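Yersinopine synthase (Yersinia pestis, PDB 6C4M) catalyses the NADPH-dependent reductive condensation of pyruvate with a histidine-derived amino acid intermediate, the last step in making the metallophore yersinopine. Local coordinates at residues Q281-T286 against S382-A387; Q271-P276 against H398-P403; D104-I109 against Q131-I136; D159-S164 against A222-M227; L410-L415 against D460-I465. All coordinates share one frame; numbering follows the deposited sequence.

Interaction 1 of 5, residues Q281-T286 against S382-A387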
# COMPACT_ATOMS: atom_id res chain seq x y z
N GLN A 281 -12.40 -12.03 2.81
CA GLN A 281 -11.79 -10.71 2.84
C GLN A 281 -10.98 -10.52 4.13
O GLN A 281 -11.21 -11.19 5.14
CB GLN A 281 -12.86 -9.62 2.76
CG GLN A 281 -13.57 -9.46 1.44
CD GLN A 281 -12.76 -8.66 0.47
OE1 GLN A 281 -12.70 -7.43 0.54
NE2 GLN A 281 -12.09 -9.36 -0.42
N TYR A 282 -10.06 -9.55 4.08
CA TYR A 282 -9.23 -9.18 5.23
C TYR A 282 -9.45 -7.71 5.57
O TYR A 282 -9.37 -6.84 4.70
CB TYR A 282 -7.76 -9.45 4.92
CG TYR A 282 -7.47 -10.93 4.88
CD1 TYR A 282 -7.72 -11.67 3.73
CD2 TYR A 282 -7.02 -11.58 6.01
CE1 TYR A 282 -7.49 -13.03 3.71
CE2 TYR A 282 -6.79 -12.93 6.00
CZ TYR A 282 -7.02 -13.65 4.84
OH TYR A 282 -6.79 -15.00 4.83
N LEU A 283 -9.69 -7.44 6.85
CA LEU A 283 -10.24 -6.15 7.26
C LEU A 283 -9.31 -4.99 6.93
O LEU A 283 -9.79 -3.89 6.66
CB LEU A 283 -10.55 -6.17 8.75
CG LEU A 283 -11.29 -4.95 9.29
CD1 LEU A 283 -12.68 -4.81 8.69
CD2 LEU A 283 -11.36 -5.04 10.82
N TYR A 284 -7.99 -5.20 6.97
CA TYR A 284 -7.05 -4.09 6.83
C TYR A 284 -6.33 -4.08 5.48
O TYR A 284 -5.55 -3.16 5.21
CB TYR A 284 -6.04 -4.10 8.02
CG TYR A 284 -6.69 -3.79 9.39
CD1 TYR A 284 -6.93 -2.48 9.79
CD2 TYR A 284 -7.10 -4.82 10.25
CE1 TYR A 284 -7.55 -2.20 11.00
CE2 TYR A 284 -7.71 -4.54 11.46
CZ TYR A 284 -7.94 -3.24 11.83
OH TYR A 284 -8.55 -2.95 13.04
N LYS A 285 -6.62 -5.03 4.59
CA LYS A 285 -5.93 -5.08 3.30
C LYS A 285 -6.59 -4.15 2.28
O LYS A 285 -7.76 -3.80 2.40
CB LYS A 285 -5.91 -6.50 2.75
CG LYS A 285 -5.12 -7.48 3.59
CD LYS A 285 -4.90 -8.75 2.81
CE LYS A 285 -4.08 -9.74 3.60
NZ LYS A 285 -4.25 -11.11 3.05
N THR A 286 -5.81 -3.78 1.26
CA THR A 286 -6.30 -2.95 0.16
C THR A 286 -7.14 -3.78 -0.82
O THR A 286 -7.01 -5.00 -0.93
CB THR A 286 -5.16 -2.30 -0.63
OG1 THR A 286 -4.50 -3.29 -1.42
CG2 THR A 286 -4.15 -1.62 0.23
N SER A 382 -2.45 -7.76 8.81
CA SER A 382 -2.75 -8.46 7.57
C SER A 382 -3.42 -9.80 7.81
O SER A 382 -3.91 -10.41 6.86
CB SER A 382 -1.46 -8.68 6.77
OG SER A 382 -0.56 -9.50 7.50
N ALA A 383 -3.45 -10.26 9.05
CA ALA A 383 -4.03 -11.55 9.38
C ALA A 383 -5.49 -11.46 9.83
O ALA A 383 -6.13 -12.50 9.95
CB ALA A 383 -3.21 -12.22 10.49
N VAL A 384 -6.00 -10.26 10.09
CA VAL A 384 -7.37 -10.07 10.56
C VAL A 384 -8.34 -10.32 9.40
O VAL A 384 -8.41 -9.53 8.44
CB VAL A 384 -7.57 -8.67 11.16
CG1 VAL A 384 -9.00 -8.51 11.68
CG2 VAL A 384 -6.59 -8.42 12.29
N LYS A 385 -9.07 -11.43 9.48
CA LYS A 385 -10.11 -11.80 8.52
C LYS A 385 -11.42 -11.08 8.80
O LYS A 385 -11.78 -10.80 9.95
CB LYS A 385 -10.40 -13.30 8.59
CG LYS A 385 -9.32 -14.21 8.08
CD LYS A 385 -9.84 -15.11 6.97
CE LYS A 385 -10.74 -16.23 7.49
NZ LYS A 385 -11.59 -16.84 6.39
N VAL A 386 -12.18 -10.85 7.74
CA VAL A 386 -13.56 -10.39 7.89
C VAL A 386 -14.43 -11.58 8.22
O VAL A 386 -14.56 -12.51 7.42
CB VAL A 386 -14.05 -9.68 6.63
CG1 VAL A 386 -15.59 -9.41 6.72
CG2 VAL A 386 -13.26 -8.41 6.45
N ALA A 387 -15.04 -11.56 9.41
CA ALA A 387 -15.94 -12.62 9.82
C ALA A 387 -17.28 -12.47 9.10
O ALA A 387 -17.70 -11.36 8.77
CB ALA A 387 -16.14 -12.59 11.35
O HOH W 1 -14.32 -12.81 4.64
O HOH W 2 -6.80 -7.62 7.59

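Interaction 2 of 5, residues Q271-P276 against H398-P403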
# COMPACT_ATOMS: atom_id res chain seq x y z
N GLN A 271 -20.45 -7.13 1.75
CA GLN A 271 -20.73 -8.24 0.85
C GLN A 271 -20.08 -9.54 1.34
O GLN A 271 -20.71 -10.60 1.29
CB GLN A 271 -20.25 -7.91 -0.57
CG GLN A 271 -20.64 -8.96 -1.62
CD GLN A 271 -20.37 -8.48 -3.03
OE1 GLN A 271 -20.90 -7.46 -3.47
NE2 GLN A 271 -19.50 -9.19 -3.73
N ALA A 272 -18.83 -9.46 1.81
CA ALA A 272 -18.18 -10.65 2.38
C ALA A 272 -18.92 -11.13 3.62
O ALA A 272 -19.05 -12.33 3.86
CB ALA A 272 -16.73 -10.33 2.73
N LEU A 273 -19.42 -10.19 4.39
CA LEU A 273 -20.09 -10.52 5.64
C LEU A 273 -21.39 -11.26 5.37
O LEU A 273 -21.70 -12.27 6.03
CB LEU A 273 -20.36 -9.23 6.41
CG LEU A 273 -21.43 -9.27 7.48
CD1 LEU A 273 -20.93 -10.15 8.63
CD2 LEU A 273 -21.71 -7.86 7.94
N PHE A 274 -22.16 -10.78 4.40
CA PHE A 274 -23.51 -11.29 4.19
C PHE A 274 -23.62 -12.37 3.12
O PHE A 274 -24.70 -12.95 2.96
CB PHE A 274 -24.45 -10.14 3.83
CG PHE A 274 -24.83 -9.27 4.99
CD1 PHE A 274 -25.54 -9.79 6.09
CD2 PHE A 274 -24.52 -7.93 4.99
CE1 PHE A 274 -25.90 -8.98 7.17
CE2 PHE A 274 -24.87 -7.11 6.05
CZ PHE A 274 -25.58 -7.64 7.15
N TYR A 275 -22.54 -12.64 2.37
CA TYR A 275 -22.46 -13.73 1.39
C TYR A 275 -21.36 -14.68 1.86
O TYR A 275 -20.24 -14.66 1.32
CB TYR A 275 -22.17 -13.20 -0.01
CG TYR A 275 -23.34 -12.48 -0.63
CD1 TYR A 275 -23.54 -11.13 -0.40
CD2 TYR A 275 -24.28 -13.17 -1.42
CE1 TYR A 275 -24.63 -10.46 -0.97
CE2 TYR A 275 -25.37 -12.51 -1.96
CZ TYR A 275 -25.53 -11.16 -1.75
OH TYR A 275 -26.60 -10.49 -2.29
N PRO A 276 -21.64 -15.52 2.85
CA PRO A 276 -20.55 -16.24 3.54
C PRO A 276 -19.78 -17.17 2.65
O PRO A 276 -18.75 -17.69 3.10
CB PRO A 276 -21.29 -17.04 4.62
CG PRO A 276 -22.67 -17.17 4.12
CD PRO A 276 -22.95 -15.89 3.37
N HIS A 398 -26.72 -15.10 12.89
CA HIS A 398 -26.12 -14.03 13.68
C HIS A 398 -25.16 -13.20 12.83
O HIS A 398 -24.59 -13.68 11.86
CB HIS A 398 -25.29 -14.56 14.86
CG HIS A 398 -26.08 -15.12 16.00
ND1 HIS A 398 -26.11 -14.53 17.24
CD2 HIS A 398 -26.83 -16.24 16.09
CE1 HIS A 398 -26.87 -15.25 18.04
NE2 HIS A 398 -27.32 -16.29 17.37
N LEU A 399 -24.96 -11.97 13.26
CA LEU A 399 -23.80 -11.17 12.87
C LEU A 399 -22.63 -11.43 13.81
O LEU A 399 -22.84 -11.57 15.02
CB LEU A 399 -24.15 -9.70 12.92
CG LEU A 399 -25.16 -9.30 11.85
CD1 LEU A 399 -25.89 -8.05 12.29
CD2 LEU A 399 -24.44 -9.06 10.54
N PRO A 400 -21.40 -11.46 13.30
CA PRO A 400 -20.23 -11.52 14.20
C PRO A 400 -20.04 -10.20 14.92
O PRO A 400 -20.63 -9.17 14.58
CB PRO A 400 -19.07 -11.82 13.27
CG PRO A 400 -19.50 -11.30 11.93
CD PRO A 400 -20.99 -11.37 11.88
N ARG A 401 -19.20 -10.23 15.96
CA ARG A 401 -19.10 -9.06 16.83
C ARG A 401 -18.57 -7.85 16.07
O ARG A 401 -18.91 -6.71 16.40
CB ARG A 401 -18.21 -9.37 18.03
CG ARG A 401 -16.78 -9.72 17.66
CD ARG A 401 -15.78 -9.25 18.72
NE ARG A 401 -15.37 -10.35 19.59
CZ ARG A 401 -14.31 -11.12 19.39
NH1 ARG A 401 -13.52 -10.92 18.33
NH2 ARG A 401 -14.03 -12.10 20.25
N VAL A 402 -17.74 -8.07 15.06
CA VAL A 402 -17.49 -7.05 14.05
C VAL A 402 -18.38 -7.38 12.85
O VAL A 402 -18.19 -8.44 12.22
CB VAL A 402 -15.99 -6.99 13.66
CG1 VAL A 402 -15.79 -5.98 12.56
CG2 VAL A 402 -15.16 -6.59 14.91
N PRO A 403 -19.35 -6.53 12.49
CA PRO A 403 -19.67 -5.15 12.90
C PRO A 403 -20.80 -4.94 13.92
O PRO A 403 -21.19 -3.79 14.15
CB PRO A 403 -20.10 -4.53 11.58
CG PRO A 403 -20.94 -5.67 10.95
CD PRO A 403 -20.21 -6.96 11.38

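Interaction 3 of 5, residues D104-I109 against Q131-I136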
# COMPACT_ATOMS: atom_id res chain seq x y z
N ASP A 104 -21.52 -8.29 49.30
CA ASP A 104 -20.66 -7.24 49.80
C ASP A 104 -19.68 -6.71 48.76
O ASP A 104 -18.75 -5.97 49.12
CB ASP A 104 -19.89 -7.74 51.04
CG ASP A 104 -18.91 -8.85 50.71
OD1 ASP A 104 -18.69 -9.11 49.49
OD2 ASP A 104 -18.35 -9.48 51.64
N TRP A 105 -19.84 -7.10 47.49
CA TRP A 105 -18.98 -6.58 46.44
C TRP A 105 -18.90 -5.06 46.50
O TRP A 105 -19.93 -4.38 46.51
CB TRP A 105 -19.49 -7.02 45.05
CG TRP A 105 -19.70 -8.49 44.96
CD1 TRP A 105 -20.90 -9.16 44.93
CD2 TRP A 105 -18.68 -9.50 44.94
NE1 TRP A 105 -20.69 -10.52 44.87
CE2 TRP A 105 -19.34 -10.76 44.87
CE3 TRP A 105 -17.28 -9.47 44.93
CZ2 TRP A 105 -18.65 -11.96 44.82
CZ3 TRP A 105 -16.60 -10.67 44.87
CH2 TRP A 105 -17.28 -11.90 44.82
N GLN A 106 -17.68 -4.53 46.46
CA GLN A 106 -17.49 -3.08 46.46
C GLN A 106 -17.05 -2.52 45.11
O GLN A 106 -17.11 -1.30 44.92
CB GLN A 106 -16.49 -2.70 47.54
CG GLN A 106 -17.02 -3.15 48.91
CD GLN A 106 -16.28 -2.54 50.06
OE1 GLN A 106 -15.67 -1.49 49.94
NE2 GLN A 106 -16.38 -3.19 51.22
N ARG A 107 -16.65 -3.37 44.17
CA ARG A 107 -16.24 -2.93 42.85
C ARG A 107 -16.82 -3.90 41.84
O ARG A 107 -16.68 -5.12 41.99
CB ARG A 107 -14.70 -2.85 42.77
CG ARG A 107 -14.16 -2.50 41.43
CD ARG A 107 -12.66 -2.69 41.40
NE ARG A 107 -11.94 -1.79 42.28
CZ ARG A 107 -11.08 -2.18 43.23
NH1 ARG A 107 -10.85 -3.47 43.45
NH2 ARG A 107 -10.43 -1.27 43.94
N LEU A 108 -17.54 -3.35 40.86
CA LEU A 108 -17.93 -4.07 39.67
C LEU A 108 -17.08 -3.60 38.49
O LEU A 108 -16.87 -2.39 38.30
CB LEU A 108 -19.40 -3.87 39.33
CG LEU A 108 -20.42 -4.18 40.41
CD1 LEU A 108 -21.81 -4.00 39.80
CD2 LEU A 108 -20.22 -5.58 40.96
N ILE A 109 -16.59 -4.55 37.71
CA ILE A 109 -15.86 -4.23 36.48
C ILE A 109 -16.66 -4.81 35.32
O ILE A 109 -16.91 -6.02 35.27
CB ILE A 109 -14.41 -4.75 36.50
CG1 ILE A 109 -13.67 -4.22 37.75
CG2 ILE A 109 -13.71 -4.33 35.19
CD1 ILE A 109 -12.24 -4.69 37.93
N GLN A 131 -22.58 -2.10 49.73
CA GLN A 131 -21.25 -1.54 49.92
C GLN A 131 -20.57 -1.21 48.59
O GLN A 131 -19.35 -1.00 48.55
CB GLN A 131 -20.40 -2.51 50.70
CG GLN A 131 -20.97 -2.83 52.04
CD GLN A 131 -19.91 -3.29 52.94
OE1 GLN A 131 -19.46 -4.44 52.87
NE2 GLN A 131 -19.44 -2.39 53.79
N LEU A 132 -21.34 -1.15 47.52
CA LEU A 132 -20.79 -0.83 46.21
C LEU A 132 -20.15 0.55 46.22
O LEU A 132 -20.79 1.54 46.56
CB LEU A 132 -21.90 -0.89 45.16
CG LEU A 132 -21.42 -0.57 43.74
CD1 LEU A 132 -20.40 -1.61 43.26
CD2 LEU A 132 -22.63 -0.52 42.81
N LYS A 133 -18.87 0.61 45.82
CA LYS A 133 -18.13 1.86 45.74
C LYS A 133 -17.74 2.30 44.32
O LYS A 133 -17.55 3.50 44.10
CB LYS A 133 -16.82 1.77 46.54
CG LYS A 133 -16.95 1.42 48.01
CD LYS A 133 -15.57 1.56 48.67
CE LYS A 133 -15.42 2.85 49.47
NZ LYS A 133 -15.85 2.68 50.91
N SER A 134 -17.54 1.37 43.39
CA SER A 134 -17.06 1.76 42.08
C SER A 134 -17.55 0.82 40.99
O SER A 134 -17.72 -0.39 41.19
CB SER A 134 -15.54 1.82 42.07
OG SER A 134 -15.02 0.54 42.33
N VAL A 135 -17.75 1.40 39.81
CA VAL A 135 -18.08 0.66 38.61
C VAL A 135 -17.09 1.08 37.53
O VAL A 135 -17.02 2.26 37.18
CB VAL A 135 -19.52 0.95 38.16
CG1 VAL A 135 -19.76 0.33 36.81
CG2 VAL A 135 -20.50 0.41 39.21
N ILE A 136 -16.33 0.12 37.03
CA ILE A 136 -15.27 0.38 36.05
C ILE A 136 -15.70 -0.16 34.70
O ILE A 136 -16.13 -1.32 34.61
CB ILE A 136 -13.93 -0.23 36.50
CG1 ILE A 136 -13.54 0.33 37.89
CG2 ILE A 136 -12.83 0.07 35.50
CD1 ILE A 136 -12.37 -0.37 38.53
O HOH W 3 -22.07 -4.40 48.19

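Interaction 4 of 5, residues D159-S164 against A222-M227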
# COMPACT_ATOMS: atom_id res chain seq x y z
N ASP A 159 -23.40 8.02 44.75
CA ASP A 159 -22.08 8.02 45.40
C ASP A 159 -21.04 7.20 44.64
O ASP A 159 -19.83 7.44 44.81
CB ASP A 159 -22.17 7.45 46.82
CG ASP A 159 -22.68 8.44 47.84
OD1 ASP A 159 -22.70 9.66 47.55
OD2 ASP A 159 -23.04 7.98 48.96
N VAL A 160 -21.47 6.20 43.89
CA VAL A 160 -20.54 5.24 43.28
C VAL A 160 -19.68 5.91 42.22
O VAL A 160 -20.16 6.72 41.41
CB VAL A 160 -21.33 4.05 42.71
CG1 VAL A 160 -20.41 3.11 41.89
CG2 VAL A 160 -21.97 3.32 43.87
N GLU A 161 -18.38 5.60 42.25
CA GLU A 161 -17.44 6.17 41.30
C GLU A 161 -17.51 5.41 39.98
O GLU A 161 -17.43 4.18 39.95
CB GLU A 161 -16.03 6.13 41.90
CG GLU A 161 -14.95 6.78 41.02
CD GLU A 161 -13.62 6.96 41.77
OE1 GLU A 161 -13.58 6.63 42.98
OE2 GLU A 161 -12.63 7.44 41.14
N VAL A 162 -17.70 6.15 38.88
CA VAL A 162 -17.79 5.56 37.54
C VAL A 162 -16.51 5.90 36.80
O VAL A 162 -16.16 7.07 36.67
CB VAL A 162 -19.01 6.09 36.76
CG1 VAL A 162 -19.03 5.52 35.37
CG2 VAL A 162 -20.29 5.72 37.50
N ILE A 163 -15.79 4.87 36.35
CA ILE A 163 -14.53 5.04 35.66
C ILE A 163 -14.62 4.38 34.28
O ILE A 163 -14.86 3.18 34.17
CB ILE A 163 -13.36 4.46 36.47
CG1 ILE A 163 -13.13 5.29 37.75
CG2 ILE A 163 -12.09 4.49 35.65
CD1 ILE A 163 -12.12 4.70 38.68
N SER A 164 -14.43 5.19 33.25
CA SER A 164 -14.25 4.73 31.87
C SER A 164 -12.77 4.63 31.50
O SER A 164 -12.03 5.61 31.63
CB SER A 164 -14.92 5.69 30.89
OG SER A 164 -16.30 5.46 30.76
N ALA A 222 -8.59 13.26 39.35
CA ALA A 222 -7.44 12.40 39.07
C ALA A 222 -6.88 11.70 40.30
O ALA A 222 -6.22 10.66 40.17
CB ALA A 222 -6.31 13.19 38.42
N GLY A 223 -7.07 12.24 41.50
CA GLY A 223 -6.37 11.68 42.64
C GLY A 223 -7.16 10.68 43.46
O GLY A 223 -6.77 10.43 44.61
N SER A 224 -8.24 10.10 42.91
CA SER A 224 -9.03 9.20 43.72
C SER A 224 -8.26 7.92 44.00
O SER A 224 -7.42 7.48 43.20
CB SER A 224 -10.38 8.87 43.05
OG SER A 224 -10.24 7.89 42.02
N ALA A 225 -8.55 7.32 45.17
CA ALA A 225 -8.01 6.01 45.50
C ALA A 225 -8.24 4.97 44.40
O ALA A 225 -7.36 4.14 44.13
CB ALA A 225 -8.60 5.51 46.83
N GLU A 226 -9.42 4.96 43.76
CA GLU A 226 -9.66 3.98 42.70
C GLU A 226 -8.76 4.23 41.51
O GLU A 226 -8.19 3.29 40.94
CB GLU A 226 -11.12 4.00 42.22
CG GLU A 226 -12.08 3.11 43.01
CD GLU A 226 -11.73 1.64 42.90
OE1 GLU A 226 -10.92 1.18 43.72
OE2 GLU A 226 -12.26 0.96 42.00
N MET A 227 -8.65 5.49 41.09
CA MET A 227 -7.72 5.86 40.02
C MET A 227 -6.30 5.44 40.36
O MET A 227 -5.58 4.91 39.49
CB MET A 227 -7.76 7.36 39.77
CG MET A 227 -9.14 7.86 39.37
SD MET A 227 -9.23 8.17 37.64
CE MET A 227 -10.14 9.72 37.72
O HOH W 4 -11.73 6.32 44.90

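Interaction 5 of 5, residues L410-L415 against D460-I465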
# COMPACT_ATOMS: atom_id res chain seq x y z
N LEU A 410 -22.27 3.06 17.08
CA LEU A 410 -22.41 4.22 16.23
C LEU A 410 -23.86 4.65 16.12
O LEU A 410 -24.15 5.85 16.10
CB LEU A 410 -21.80 3.92 14.85
CG LEU A 410 -21.91 5.02 13.80
CD1 LEU A 410 -21.21 6.26 14.32
CD2 LEU A 410 -21.26 4.53 12.51
N ARG A 411 -24.80 3.69 16.08
CA ARG A 411 -26.21 4.09 16.04
C ARG A 411 -26.60 4.87 17.28
O ARG A 411 -27.31 5.88 17.18
CB ARG A 411 -27.11 2.87 15.90
CG ARG A 411 -28.62 3.22 15.93
CD ARG A 411 -29.50 2.04 15.56
NE ARG A 411 -29.05 1.46 14.29
CZ ARG A 411 -29.70 0.53 13.62
NH1 ARG A 411 -30.86 0.08 14.09
NH2 ARG A 411 -29.20 0.07 12.46
N THR A 412 -26.16 4.43 18.46
CA THR A 412 -26.47 5.17 19.67
C THR A 412 -26.00 6.62 19.53
O THR A 412 -26.76 7.55 19.82
CB THR A 412 -25.83 4.50 20.90
OG1 THR A 412 -26.45 3.22 21.13
CG2 THR A 412 -26.03 5.37 22.16
N LEU A 413 -24.77 6.83 19.05
CA LEU A 413 -24.24 8.18 18.91
C LEU A 413 -24.95 8.97 17.82
O LEU A 413 -25.16 10.19 17.97
CB LEU A 413 -22.75 8.13 18.66
CG LEU A 413 -21.94 7.55 19.80
CD1 LEU A 413 -20.50 7.20 19.43
CD2 LEU A 413 -21.92 8.55 20.90
N LEU A 414 -25.33 8.32 16.72
CA LEU A 414 -26.08 9.00 15.68
C LEU A 414 -27.43 9.47 16.19
O LEU A 414 -27.88 10.57 15.85
CB LEU A 414 -26.28 8.09 14.47
CG LEU A 414 -26.88 8.75 13.22
CD1 LEU A 414 -25.93 9.79 12.65
CD2 LEU A 414 -27.15 7.72 12.14
N LEU A 415 -28.10 8.64 16.98
CA LEU A 415 -29.38 9.05 17.56
C LEU A 415 -29.18 10.20 18.54
O LEU A 415 -29.96 11.16 18.54
CB LEU A 415 -30.07 7.88 18.26
CG LEU A 415 -30.53 6.81 17.26
CD1 LEU A 415 -30.96 5.53 17.96
CD2 LEU A 415 -31.68 7.36 16.44
N ASP A 460 -31.94 3.26 20.93
CA ASP A 460 -32.80 4.43 21.15
C ASP A 460 -32.88 4.79 22.63
O ASP A 460 -32.69 5.95 23.01
CB ASP A 460 -34.21 4.17 20.55
CG ASP A 460 -34.80 2.80 20.93
OD1 ASP A 460 -34.28 2.11 21.84
OD2 ASP A 460 -35.83 2.40 20.32
N ARG A 461 -33.13 3.80 23.48
CA ARG A 461 -33.24 4.11 24.90
C ARG A 461 -31.91 4.63 25.44
O ARG A 461 -31.87 5.55 26.26
CB ARG A 461 -33.72 2.86 25.66
CG ARG A 461 -33.89 3.04 27.16
CD ARG A 461 -35.03 4.00 27.54
NE ARG A 461 -34.94 4.35 28.96
CZ ARG A 461 -35.34 5.50 29.49
NH1 ARG A 461 -35.89 6.44 28.72
NH2 ARG A 461 -35.20 5.71 30.81
N GLN A 462 -30.81 4.08 24.95
CA GLN A 462 -29.49 4.51 25.44
C GLN A 462 -29.21 5.96 25.07
O GLN A 462 -28.76 6.76 25.91
CB GLN A 462 -28.42 3.59 24.87
CG GLN A 462 -28.47 2.22 25.47
CD GLN A 462 -27.32 1.33 25.06
OE1 GLN A 462 -26.15 1.64 25.28
NE2 GLN A 462 -27.65 0.20 24.46
N ALA A 463 -29.45 6.32 23.81
CA ALA A 463 -29.23 7.70 23.38
C ALA A 463 -30.06 8.65 24.23
O ALA A 463 -29.58 9.73 24.62
CB ALA A 463 -29.56 7.88 21.89
N ALA A 464 -31.30 8.27 24.53
CA ALA A 464 -32.14 9.10 25.39
C ALA A 464 -31.54 9.23 26.78
O ALA A 464 -31.51 10.32 27.36
CB ALA A 464 -33.55 8.51 25.45
N ILE A 465 -31.07 8.13 27.35
CA ILE A 465 -30.50 8.18 28.69
C ILE A 465 -29.27 9.07 28.70
O ILE A 465 -29.11 9.95 29.55
CB ILE A 465 -30.20 6.76 29.20
CG1 ILE A 465 -31.50 6.01 29.45
CG2 ILE A 465 -29.36 6.80 30.44
CD1 ILE A 465 -31.30 4.51 29.56
O HOH W 5 -25.18 1.13 22.14

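Interaction 1 of 5, residues Q281-T286 against S382-A387
Tyr282 and Lys385 form a single beta bridge between two loops near the surface of the protein. One loop follows helix 267-274, and the other leads into strand 390-391. Two backbone hydrogen bonds flank the bridge. Val386 N gives an almost straight bond to Gln281 O at 2.8 Å, approaching from above the carbonyl plane. Leu283 N gives the other to Val384 O at 2.9 Å. A water extends the pairing on each side: one joins Gln281 N to Val386 O, the other joins Tyr284 N to Val384 O. A type I turn from Tyr282 to Lys285 follows.

Side chains fill in around this frame. Lys385 bends at chi2 (-123°), which sets CD 3.7 Å from Tyr282 OH; its CG lies 3.5 Å from Tyr282 CE2. Its ammonium bonds to Ser280. Lys285 NZ lies over one face of the Tyr282 ring, offset toward the rim. Val384 CB meets the edge of the Tyr284 ring in its plane, 4.0 Å from CD2. Val386 CG2 packs against Gln281 CB at 3.9 Å. Phe381 meets Tyr284 edge-to-face.

The backbone bonds and bridging waters thus fix how the loops lie against each other. Tyr284 meets Val384 at its ring edge and also touches His260, so the loop contact lies next to the probable proton donor/acceptor of the active site.

Interaction 2 of 5, residues Q271-P276 against H398-P403
The Phe274 ring has Leu273 CD2 over one face, offset toward the rim, and Leu399 CD2 close to its far end. Leu399 approaches obliquely, with CD2 3.7 Å from Phe274 CE1. It lies almost as close to Phe274 CZ, at 3.8 Å. The same methyl is 4.0 Å from Leu273 CD2.

Leu273 carries most of the contact by splitting its two methyls between two prolines. Its CG is anti to the backbone N (chi1 160°), and the fork opens toward 398-403. CD1 presses on the Pro400 ring, 3.5 Å from CD, which is tighter than usual for two carbons. CD2 meets Pro403 tip to tip, 3.8 Å from CG. Pro403 follows a cis peptide bond. The contact is wholly apolar, and all five touching residues are buried.

Pro400 is the N-cap residue of helix 401-419, so the end of helix 267-274 packs against the start of that helix. Outside this contact, the bound NADP takes a salt bridge from Arg401, which follows Pro400 in the chain. Phe434 of helix 425-445 touches both Phe274 and Leu399, while helix 255-264 packs on Pro403 through Ala264.

Interaction 3 of 5, residues D104-I109 against Q131-I136
Arg107 has CG anti to the backbone N (chi1 175°), which carries it past Ser134 OG at 3.3 Å. Its CD lies 3.7 Å from Ile136 CD1; beyond it the chain bends at chi3 (-65°). The polar ends of Arg107 and Ser134 have a common outside partner, the carboxylate of Glu226. Ile109 and Ile136 lie side by side on the same face of the sheet, pointing the same way. On the other face, Leu132 CD1 meets Leu108 CG at 3.8 Å, the two side chains crossing at about a right angle.

The backbones pair in parallel, Arg107 with Ser134, Leu108 with Val135 and Ile109 with Ile136. Leu108 bonds both ways: its N gives to Ser134 O at 3.0 Å and its O accepts from Ile136 N at 2.9 Å. Gln106 O takes two donors, Lys133 N at 2.7 Å and Ser134 N at 3.1 Å. Before the strands begin, a water links Trp105 O to Gln131 N.

This is the pairing of a beta-alpha-beta unit, strand 107-110, helix 117-121 and strand 134-137, in the Rossmann-type domain. Strand 25-28 flanks strand 107-110 on its other edge. Helix 32-44 packs on Ile109, and helix 225-235 on Ile136.

Interaction 4 of 5, residues D159-S164 against A222-M227
Glu161 reaches from its strand to the start of helix 225-235 as an extended chain from CB onward, with CG anti to the backbone N (chi1 -177°). Contact with 222-227 begins at CD, which lies 3.9 Å from Glu226 CB. OE1 lies 3.7 Å from the same CB. It also accepts from a water, which in turn takes the N-H of Glu226. OE2 accepts from Ser224 OG, although the place of that hydroxyl in the model is less sure. Asn217 is a second donor to OE2. Ser224 is the N-cap of the helix, so the carboxylate sits at the helix start, which would probably favour its negative charge.

Further along the strand, Ile163 CD1 packs on Glu226 CB at 3.7 Å. The Glu226 carboxylate makes a salt bridge with Arg107.

Strand 161-165 lies between strands 134-137 and 203-217 in the sheet. Helix 225-235 covers the face that carries Glu161 and Ile163, and helix 144-154 packs on Val162.

Interaction 5 of 5, residues L410-L415 against D460-I465
Thr412, Leu415 and Ala463 make the apolar part of this helix-helix contact. The Ala463 methyl touches both backbone and side chain of the other helix: its CB is 3.5 Å from Thr412 O and 3.7 Å from Leu415 CB. Thr412 CG2, anti to the backbone N (chi1 of OG1 -67°), touches Gln462 CB at 4.0 Å, and the two side chains cross at about a right angle. Leu415 CD1 reaches the backbone of the other helix, 3.8 Å from Asp460 CA.

The polar part goes through water. One water lies 2.6 Å from Thr412 OG1 and gives a weak bond to Gln462 OE1. Thr412 OG1 also bonds to His408 O, one turn back in its own helix.

The backbones come close where the small residue sits. Thr412 and Ala463 CA atoms are 5.3 Å apart, and the short helix axes approach to 8.3 Å at a crossing angle of -51°. Helix 401-419 also packs on helices 425-445 and 294-313, while Tyr118 of helix 117-121 touches helix 459-471.

The chemistry is that of close apolar packing around an alanine, with a water between the two polar side chains. No direct polar bond between the segments holds the helices at this crossing.

In the fold
Along the chain, interaction 3 closes first, then interaction 4; interaction 1 falls within the span of interaction 2, and interaction 5 comes last. Interactions 3 and 4 lie about 11 Å apart between centres and share the Rossmann-type sheet, where strands 134-137 and 161-165 are neighbours. The Arg107-Glu226 salt bridge ties them together. Interactions 1 and 2, about 13 Å apart, touch on the opposite side of the chain's centre, in the part that holds His260. Interaction 5 shares helix 401-419 with interaction 2, their centres about 23 Å apart. That helix begins with Arg401, which binds NADP, and further along packs against helix 459-471, which touches helix 117-121 of the nucleotide-binding part.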